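COG1633: Uncharacterized conserved protein (PDB 2OH3) is of unknown function but belongs to the rubrerythrin family of the ferritin clan and binds a zinc ion within a bundle of four helices. Local coordinates at residues Tyr4-Phe9 and Arg62-Pro67; Ala15-Ala20 and Arg48-His53; Leu91-His96 and Pro150-Thr155. All coordinates share one frame; numbering follows the deposited sequence. Where two conformers were deposited one is given.

How the interactions relate
Interaction 2 lies near the centre of the chain, while interactions 1 and 3 are surface contacts on opposite sides of that centre, about 40 Å apart between their own centres. Interactions 1 and 2 both use helix 6-33. The first packs its start against a loop, and the second joins its middle to helix 37-61. Interaction 3 belongs to the other pair of helices and sets the start of helix 94-118 against the tail after helix 122-148. The chemistry follows the place. Inside the bundle, E17 makes polar contacts close to the zinc region. At the two ends, capped helix starts meet leucine, proline and arginine side chains without direct hydrogen bonds across.

Interaction 1 (Tyr4-Phe9 and Arg62-Pro67)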
loop_
_atom_site.group_PDB
_atom_site.type_symbol
_atom_site.label_atom_id
_atom_site.label_comp_id
_atom_site.label_asym_id
_atom_site.label_seq_id
_atom_site.Cartn_x
_atom_site.Cartn_y
_atom_site.Cartn_z
ATOM N N TYR A 4 -21.052 4.018 -3.608
ATOM C CA TYR A 4 -22.401 3.806 -4.236
ATOM C C TYR A 4 -23.444 3.207 -3.235
ATOM O O TYR A 4 -24.162 3.963 -2.607
ATOM C CB TYR A 4 -22.268 2.998 -5.526
ATOM N N THR A 5 -23.554 1.885 -3.096
ATOM C CA THR A 5 -24.460 1.320 -2.099
ATOM C C THR A 5 -23.948 1.566 -0.691
ATOM O O THR A 5 -22.766 1.813 -0.489
ATOM C CB THR A 5 -24.713 -0.206 -2.260
ATOM O OG1 THR A 5 -23.531 -0.951 -1.965
ATOM C CG2 THR A 5 -25.260 -0.578 -3.673
ATOM N N LEU A 6 -24.823 1.457 0.305
ATOM C CA LEU A 6 -24.395 1.672 1.673
ATOM C C LEU A 6 -23.373 0.621 2.130
ATOM O O LEU A 6 -22.470 0.936 2.884
ATOM C CB LEU A 6 -25.600 1.695 2.632
ATOM C CG LEU A 6 -25.272 2.045 4.097
ATOM C CD1 LEU A 6 -24.650 3.424 4.266
ATOM C CD2 LEU A 6 -26.568 1.937 4.939
ATOM N N ALA A 7 -23.527 -0.625 1.698
ATOM C CA ALA A 7 -22.539 -1.689 2.032
ATOM C C ALA A 7 -21.166 -1.357 1.492
ATOM O O ALA A 7 -20.148 -1.489 2.195
ATOM C CB ALA A 7 -22.973 -3.032 1.487
ATOM N N GLU A 8 -21.164 -0.942 0.225
ATOM C CA GLU A 8 -19.962 -0.514 -0.455
ATOM C C GLU A 8 -19.355 0.701 0.215
ATOM O O GLU A 8 -18.145 0.729 0.416
ATOM C CB GLU A 8 -20.242 -0.209 -1.927
ATOM C CG GLU A 8 -20.504 -1.445 -2.743
ATOM C CD GLU A 8 -20.964 -1.126 -4.156
ATOM O OE1 GLU A 8 -21.623 -0.091 -4.386
ATOM O OE2 GLU A 8 -20.647 -1.928 -5.047
ATOM N N PHE A 9 -20.188 1.680 0.572
ATOM C CA PHE A 9 -19.702 2.886 1.259
ATOM C C PHE A 9 -19.062 2.557 2.620
ATOM O O PHE A 9 -17.943 2.995 2.911
ATOM C CB PHE A 9 -20.814 3.912 1.420
ATOM C CG PHE A 9 -20.383 5.190 2.122
ATOM C CD1 PHE A 9 -19.781 6.212 1.424
ATOM C CD2 PHE A 9 -20.585 5.353 3.485
ATOM C CE1 PHE A 9 -19.397 7.365 2.057
ATOM C CE2 PHE A 9 -20.177 6.494 4.123
ATOM C CZ PHE A 9 -19.611 7.498 3.423
ATOM N N ARG A 62 -22.252 -3.880 10.980
ATOM C CA ARG A 62 -22.754 -5.157 11.463
ATOM C C ARG A 62 -24.073 -5.530 10.791
ATOM O O ARG A 62 -24.432 -6.677 10.719
ATOM C CB ARG A 62 -23.008 -5.105 12.961
ATOM C CG ARG A 62 -21.803 -4.977 13.835
ATOM C CD ARG A 62 -22.219 -4.617 15.282
ATOM N NE ARG A 62 -23.104 -5.611 15.891
ATOM N N ALA A 63 -24.821 -4.538 10.330
ATOM C CA ALA A 63 -26.111 -4.797 9.680
ATOM C C ALA A 63 -25.950 -5.350 8.277
ATOM O O ALA A 63 -26.918 -5.806 7.692
ATOM C CB ALA A 63 -26.913 -3.527 9.612
ATOM N N LEU A 64 -24.746 -5.286 7.715
ATOM C CA LEU A 64 -24.597 -5.575 6.309
ATOM C C LEU A 64 -23.470 -6.545 5.966
ATOM O O LEU A 64 -22.458 -6.606 6.640
ATOM C CB LEU A 64 -24.408 -4.266 5.562
ATOM C CG LEU A 64 -25.528 -3.218 5.697
ATOM C CD1 LEU A 64 -25.137 -1.914 4.999
ATOM C CD2 LEU A 64 -26.836 -3.707 5.134
ATOM N N GLU A 65 -23.665 -7.291 4.888
ATOM C CA GLU A 65 -22.596 -8.074 4.305
ATOM C C GLU A 65 -21.745 -7.108 3.490
ATOM O O GLU A 65 -22.235 -6.512 2.520
ATOM C CB GLU A 65 -23.168 -9.162 3.415
ATOM C CG GLU A 65 -22.211 -10.288 3.174
ATOM C CD GLU A 65 -22.601 -11.121 1.979
ATOM O OE1 GLU A 65 -23.820 -11.270 1.707
ATOM O OE2 GLU A 65 -21.666 -11.615 1.310
ATOM N N LEU A 66 -20.488 -6.925 3.887
ATOM C CA LEU A 66 -19.641 -5.936 3.215
ATOM C C LEU A 66 -18.838 -6.584 2.091
ATOM O O LEU A 66 -18.404 -7.720 2.235
ATOM C CB LEU A 66 -18.695 -5.280 4.217
ATOM C CG LEU A 66 -19.252 -4.422 5.357
ATOM C CD1 LEU A 66 -18.117 -3.703 6.072
ATOM C CD2 LEU A 66 -20.286 -3.399 4.910
ATOM N N PRO A 67 -18.635 -5.870 0.959
ATOM C CA PRO A 67 -17.751 -6.423 -0.054
ATOM C C PRO A 67 -16.307 -6.266 0.368
ATOM O O PRO A 67 -15.956 -5.311 1.070
ATOM C CB PRO A 67 -18.071 -5.589 -1.309
ATOM C CG PRO A 67 -18.577 -4.285 -0.799
ATOM C CD PRO A 67 -19.191 -4.558 0.564
#
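The first turn of helix 6-33 packs through A7 against the loop L64-P67, which follows helix 37-61. The CB of A7 points toward this loop and lies 3.7 Å from E65 O. Around it are three hydrophobic side chains. L64 CD1 comes within 3.9 Å of A7 N. The same methyl of L64 touches L6 CG at 4.1 Å, and the two leucine side chains cross at about a right angle. L66 CD2 lies 3.3 Å from A7 O, which P67 CD also approaches. L64 and L66 further touch L10, so the loop follows the helix into its next turn.

E8 touches the loop and also takes part in capping its own helix. E8 CG, set beside the backbone N (chi1 -71°), meets P67 CG at 3.9 Å. E8 OE1 accepts from T5 N at 3.0 Å in a nearly straight bond on the anti side of the carboxylate. In return E8 N donates to T5 OG1 at 3.2 Å. An alanine in place of E8 would probably leave T5 N without this acceptor and open a gap beside P67 CG. No hydrogen bond joins 4-9 to 62-67. The reciprocal T5 and E8 bonds form a capping box, the classic start of an alpha-helix.

Interaction 2 (Ala15-Ala20 and Arg48-His53); sequences ALETEA and RFSTLH. With IMD (imidazole), chain C.
E17 meets S50 and H53 where helices 6-33 and 37-61 run as antiparallel neighbours in the four-helix bundle of the rubrerythrin family. The axes of the two short segments approach to 8.5 Å at an angle of 149°. The tight part lies around E17, a buried residue whose CB points toward the other helix. Its chain bends at chi2 (-58°), which places CD near H53. H53 ND1 then donates to E17 OE2 at 3.1 Å. It comes from above the carboxylate plane, 53° out of it, and the imidazole ring of H53 stands nearly perpendicular to that plane. The bond modelled from S50 OG to E17 O is very short and rests on one of two conformers, so its length is doubtful.

Contact between the helices is looser toward A20, where a bound imidazole, probably from the crystallisation liquor, takes up the neighbouring place. Imidazole C4 lies 3.7 Å from A20 CB and touches S50 CB as well. The F49 ring borders the same imidazole. The F49 side chain is about 5 Å from the zinc ion and meets H138, a zinc-binding residue, edge-to-face. E17 touches E135, which also binds the zinc ion. Imidazole N3 donates to E17 OE1 at 2.7 Å in an almost straight bond.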
loop_
_atom_site.group_PDB
_atom_site.type_symbol
_atom_site.label_atom_id
_atom_site.label_comp_id
_atom_site.label_asym_id
_atom_site.label_seq_id
_atom_site.Cartn_x
_atom_site.Cartn_y
_atom_site.Cartn_z
ATOM N N ALA A 15 -12.183 0.627 5.538
ATOM C CA ALA A 15 -10.877 0.351 4.991
ATOM C C ALA A 15 -10.032 1.597 5.058
ATOM O O ALA A 15 -8.843 1.511 5.363
ATOM C CB ALA A 15 -10.993 -0.190 3.581
ATOM N N LEU A 16 -10.633 2.742 4.768
ATOM C CA LEU A 16 -9.927 4.030 4.804
ATOM C C LEU A 16 -9.414 4.328 6.193
ATOM O O LEU A 16 -8.307 4.826 6.345
ATOM C CB LEU A 16 -10.798 5.206 4.321
ATOM C CG LEU A 16 -11.046 5.286 2.796
ATOM C CD1 LEU A 16 -12.166 6.282 2.407
ATOM C CD2 LEU A 16 -9.761 5.602 1.997
ATOM N N GLU A 17 -10.215 3.998 7.205
ATOM C CA GLU A 17 -9.867 4.198 8.608
ATOM C C GLU A 17 -8.868 3.195 9.163
ATOM O O GLU A 17 -7.966 3.573 9.892
ATOM C CB GLU A 17 -11.138 4.163 9.478
ATOM C CG GLU A 17 -12.016 5.407 9.284
ATOM C CD GLU A 17 -11.244 6.704 9.614
ATOM O OE1 GLU A 17 -10.146 6.568 10.212
ATOM O OE2 GLU A 17 -11.689 7.828 9.256
ATOM N N THR A 18 -9.019 1.926 8.845
ATOM C CA THR A 18 -7.996 0.953 9.180
ATOM C C THR A 18 -6.628 1.372 8.592
ATOM O O THR A 18 -5.594 1.365 9.278
ATOM C CB THR A 18 -8.421 -0.443 8.667
ATOM O OG1 THR A 18 -9.697 -0.760 9.233
ATOM C CG2 THR A 18 -7.439 -1.518 9.075
ATOM N N GLU A 19 -6.645 1.775 7.328
ATOM C CA GLU A 19 -5.447 2.246 6.677
ATOM C C GLU A 19 -4.905 3.481 7.398
ATOM O O GLU A 19 -3.747 3.500 7.732
ATOM C CB GLU A 19 -5.695 2.515 5.181
ATOM C CG GLU A 19 -4.530 3.196 4.474
ATOM C CD GLU A 19 -3.360 2.267 4.129
ATOM O OE1 GLU A 19 -3.327 1.104 4.557
ATOM O OE2 GLU A 19 -2.448 2.691 3.369
ATOM N N ALA A 20 -5.722 4.502 7.642
ATOM C CA ALA A 20 -5.250 5.718 8.311
ATOM C C ALA A 20 -4.614 5.436 9.667
ATOM O O ALA A 20 -3.553 5.959 9.977
ATOM C CB ALA A 20 -6.349 6.728 8.466
ATOM N N ARG A 48 -5.672 8.117 16.703
ATOM C CA ARG A 48 -6.721 7.885 17.695
ATOM C C ARG A 48 -8.089 8.197 17.140
ATOM O O ARG A 48 -9.033 7.483 17.422
ATOM C CB ARG A 48 -6.448 8.684 18.971
ATOM C CG ARG A 48 -7.530 8.527 20.033
ATOM C CD ARG A 48 -7.568 7.136 20.542
ATOM N NE ARG A 48 -8.609 6.998 21.557
ATOM C CZ ARG A 48 -9.245 5.862 21.833
ATOM N NH1 ARG A 48 -8.960 4.733 21.167
ATOM N NH2 ARG A 48 -10.187 5.855 22.778
ATOM N N PHE A 49 -8.206 9.272 16.356
ATOM C CA PHE A 49 -9.450 9.587 15.685
ATOM C C PHE A 49 -9.833 8.387 14.788
ATOM O O PHE A 49 -11.021 7.985 14.749
ATOM C CB PHE A 49 -9.326 10.886 14.850
ATOM C CG PHE A 49 -10.497 11.112 13.923
ATOM C CD1 PHE A 49 -10.559 10.477 12.689
ATOM C CD2 PHE A 49 -11.546 11.920 14.296
ATOM C CE1 PHE A 49 -11.657 10.668 11.819
ATOM C CE2 PHE A 49 -12.662 12.101 13.439
ATOM C CZ PHE A 49 -12.702 11.477 12.203
ATOM N N SER A 50 -8.857 7.817 14.058
ATOM C CA SER A 50 -9.151 6.662 13.192
ATOM C C SER A 50 -9.808 5.516 13.944
ATOM O O SER A 50 -10.787 4.977 13.498
ATOM C CB SER A 50 -7.908 6.099 12.539
ATOM O OG SER A 50 -8.232 4.859 11.946
ATOM N N THR A 51 -9.238 5.137 15.068
ATOM C CA THR A 51 -9.764 4.078 15.885
ATOM C C THR A 51 -11.189 4.346 16.327
ATOM O O THR A 51 -12.044 3.460 16.225
ATOM C CB THR A 51 -8.879 3.901 17.100
ATOM O OG1 THR A 51 -7.568 3.576 16.631
ATOM C CG2 THR A 51 -9.405 2.829 18.002
ATOM N N LEU A 52 -11.433 5.555 16.829
ATOM C CA LEU A 52 -12.753 5.947 17.314
ATOM C C LEU A 52 -13.796 5.953 16.214
ATOM O O LEU A 52 -14.885 5.392 16.361
ATOM C CB LEU A 52 -12.688 7.326 17.976
ATOM C CG LEU A 52 -11.945 7.381 19.304
ATOM C CD1 LEU A 52 -11.848 8.806 19.767
ATOM C CD2 LEU A 52 -12.649 6.539 20.360
ATOM N N HIS A 53 -13.443 6.580 15.106
ATOM C CA HIS A 53 -14.287 6.657 13.931
ATOM C C HIS A 53 -14.507 5.296 13.255
ATOM O O HIS A 53 -15.630 4.927 12.906
ATOM C CB HIS A 53 -13.680 7.643 12.892
ATOM C CG HIS A 53 -14.686 8.162 11.915
ATOM N ND1 HIS A 53 -14.532 8.075 10.545
ATOM C CD2 HIS A 53 -15.899 8.742 12.123
ATOM C CE1 HIS A 53 -15.599 8.593 9.954
ATOM N NE2 HIS A 53 -16.440 9.009 10.886
HETATM N N1 IMD C . -8.282 11.008 9.374
HETATM C C2 IMD C . -9.243 10.097 9.207
HETATM N N3 IMD C . -8.925 9.019 10.016
HETATM C C4 IMD C . -7.788 9.277 10.658
HETATM C C5 IMD C . -7.385 10.525 10.268
#

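Interaction 3 (Leu91-His96 and Pro150-Thr155)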
loop_
_atom_site.group_PDB
_atom_site.type_symbol
_atom_site.label_atom_id
_atom_site.label_comp_id
_atom_site.label_asym_id
_atom_site.label_seq_id
_atom_site.Cartn_x
_atom_site.Cartn_y
_atom_site.Cartn_z
ATOM N N LEU A 91 10.760 10.879 4.532
ATOM C CA LEU A 91 9.581 10.947 5.398
ATOM C C LEU A 91 9.906 11.135 6.868
ATOM O O LEU A 91 9.002 11.417 7.647
ATOM C CB LEU A 91 8.701 9.714 5.225
ATOM C CG LEU A 91 7.774 9.667 4.010
ATOM C CD1 LEU A 91 6.853 8.463 4.138
ATOM C CD2 LEU A 91 6.939 10.930 3.909
HETATM N N MSE A 92 11.178 11.007 7.249
HETATM C CA MSE A 92 11.601 11.342 8.609
HETATM C C MSE A 92 11.594 12.853 8.943
HETATM O O MSE A 92 11.667 13.220 10.111
HETATM C CB MSE A 92 12.963 10.704 8.914
HETATM C CG MSE A 92 12.871 9.158 9.062
ATOM N N THR A 93 11.494 13.735 7.950
ATOM C CA THR A 93 11.405 15.147 8.252
ATOM C C THR A 93 9.949 15.545 8.413
ATOM O O THR A 93 9.114 15.149 7.615
ATOM C CB THR A 93 12.019 16.040 7.157
ATOM O OG1 THR A 93 11.117 16.128 6.057
ATOM C CG2 THR A 93 13.297 15.480 6.654
ATOM N N PRO A 94 9.630 16.362 9.433
ATOM C CA PRO A 94 8.233 16.761 9.633
ATOM C C PRO A 94 7.528 17.367 8.438
ATOM O O PRO A 94 6.379 17.041 8.192
ATOM C CB PRO A 94 8.319 17.779 10.772
ATOM C CG PRO A 94 9.490 17.423 11.505
ATOM C CD PRO A 94 10.496 16.923 10.485
ATOM N N TYR A 95 8.201 18.220 7.678
ATOM C CA TYR A 95 7.576 18.838 6.521
ATOM C C TYR A 95 7.050 17.765 5.533
ATOM O O TYR A 95 5.911 17.860 5.032
ATOM C CB TYR A 95 8.546 19.784 5.815
ATOM C CG TYR A 95 7.961 20.442 4.586
ATOM C CD1 TYR A 95 6.910 21.355 4.695
ATOM C CD2 TYR A 95 8.458 20.163 3.314
ATOM C CE1 TYR A 95 6.355 21.962 3.569
ATOM C CE2 TYR A 95 7.919 20.765 2.183
ATOM C CZ TYR A 95 6.868 21.663 2.321
ATOM O OH TYR A 95 6.325 22.257 1.212
ATOM N N HIS A 96 7.868 16.742 5.272
ATOM C CA HIS A 96 7.499 15.714 4.302
ATOM C C HIS A 96 6.442 14.729 4.811
ATOM O O HIS A 96 5.587 14.284 4.045
ATOM C CB HIS A 96 8.746 14.975 3.824
ATOM C CG HIS A 96 9.625 15.799 2.931
ATOM N ND1 HIS A 96 11.003 15.772 3.010
ATOM C CD2 HIS A 96 9.323 16.662 1.933
ATOM C CE1 HIS A 96 11.506 16.581 2.096
ATOM N NE2 HIS A 96 10.508 17.136 1.432
ATOM N N PRO A 150 9.227 24.377 9.680
ATOM C CA PRO A 150 10.331 24.842 8.824
ATOM C C PRO A 150 10.679 23.835 7.722
ATOM O O PRO A 150 10.500 22.634 7.907
ATOM C CB PRO A 150 11.504 25.011 9.801
ATOM C CG PRO A 150 11.217 24.070 10.926
ATOM C CD PRO A 150 9.684 24.032 11.040
ATOM N N ARG A 151 11.165 24.338 6.590
ATOM C CA ARG A 151 11.488 23.501 5.439
ATOM C C ARG A 151 12.910 22.967 5.583
ATOM O O ARG A 151 13.834 23.751 5.778
ATOM C CB ARG A 151 11.399 24.309 4.139
ATOM C CG ARG A 151 10.217 25.265 4.043
ATOM C CD ARG A 151 8.950 24.619 4.510
ATOM N NE ARG A 151 7.756 25.240 3.938
ATOM C CZ ARG A 151 6.599 25.380 4.585
ATOM N NH1 ARG A 151 6.463 24.932 5.819
ATOM N NH2 ARG A 151 5.560 25.952 3.991
ATOM N N PRO A 152 13.101 21.645 5.473
ATOM C CA PRO A 152 14.441 21.063 5.605
ATOM C C PRO A 152 15.297 21.233 4.336
ATOM O O PRO A 152 14.763 21.498 3.261
ATOM C CB PRO A 152 14.141 19.588 5.845
ATOM C CG PRO A 152 12.913 19.363 5.074
ATOM C CD PRO A 152 12.091 20.614 5.191
ATOM N N SER A 153 16.611 21.087 4.463
ATOM C CA SER A 153 17.505 21.121 3.299
ATOM C C SER A 153 18.216 19.768 3.133
ATOM O O SER A 153 18.695 19.190 4.108
ATOM C CB SER A 153 18.513 22.268 3.431
ATOM N N ILE A 154 18.261 19.258 1.902
ATOM C CA ILE A 154 19.000 18.024 1.586
ATOM C C ILE A 154 20.520 18.177 1.785
ATOM O O ILE A 154 21.014 19.243 2.185
ATOM C CB ILE A 154 18.740 17.567 0.130
ATOM N N THR A 155 21.259 17.107 1.505
ATOM C CA THR A 155 22.716 17.121 1.624
ATOM C C THR A 155 23.219 15.890 2.375
ATOM O O THR A 155 23.752 16.011 3.485
HETATM O O HOH W 1 10.533 19.676 8.459
#
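P150 meets Y95 through its carbonyl: P150 O lies 4.0 Å from Y95 CB. A water ties the two backbones together. It accepts from Y95 N at 2.9 Å and donates to P150 O at 3.0 Å.

R151 comes next and lays its side chain over one face of the Y95 ring. Its chain bends at chi2 (-44°), which places CD above the ring. R151 CD is 4.0 Å from the centroid of the Y95 ring, a CH-pi contact offset toward the rim. Y95 CE1 sits beneath the centre of the R151 guanidinium, 3.6 Å from R151 CZ, and the two planes are 27° apart. R151 NH1 hydrogen-bonds to T149 O and I146 O, which helps hold the group at the end of helix 122-148. The contact sets the tail leaving the last helix of the rubrerythrin-type bundle against the start of helix 94-118.

P152 points its CB toward that helix start. P152 CD packs 3.7 Å from Y95 CB, and the two side chains cross at about a right angle. P152 CG lies 3.8 Å from T93 OG1 and also approaches H96 CE1. T93 is the N-cap of helix 94-118. With OG1 between the backbone N and the carbonyl carbon (chi1 77°), T93 OG1 accepts a weak capping bond from H96 N at 3.4 Å.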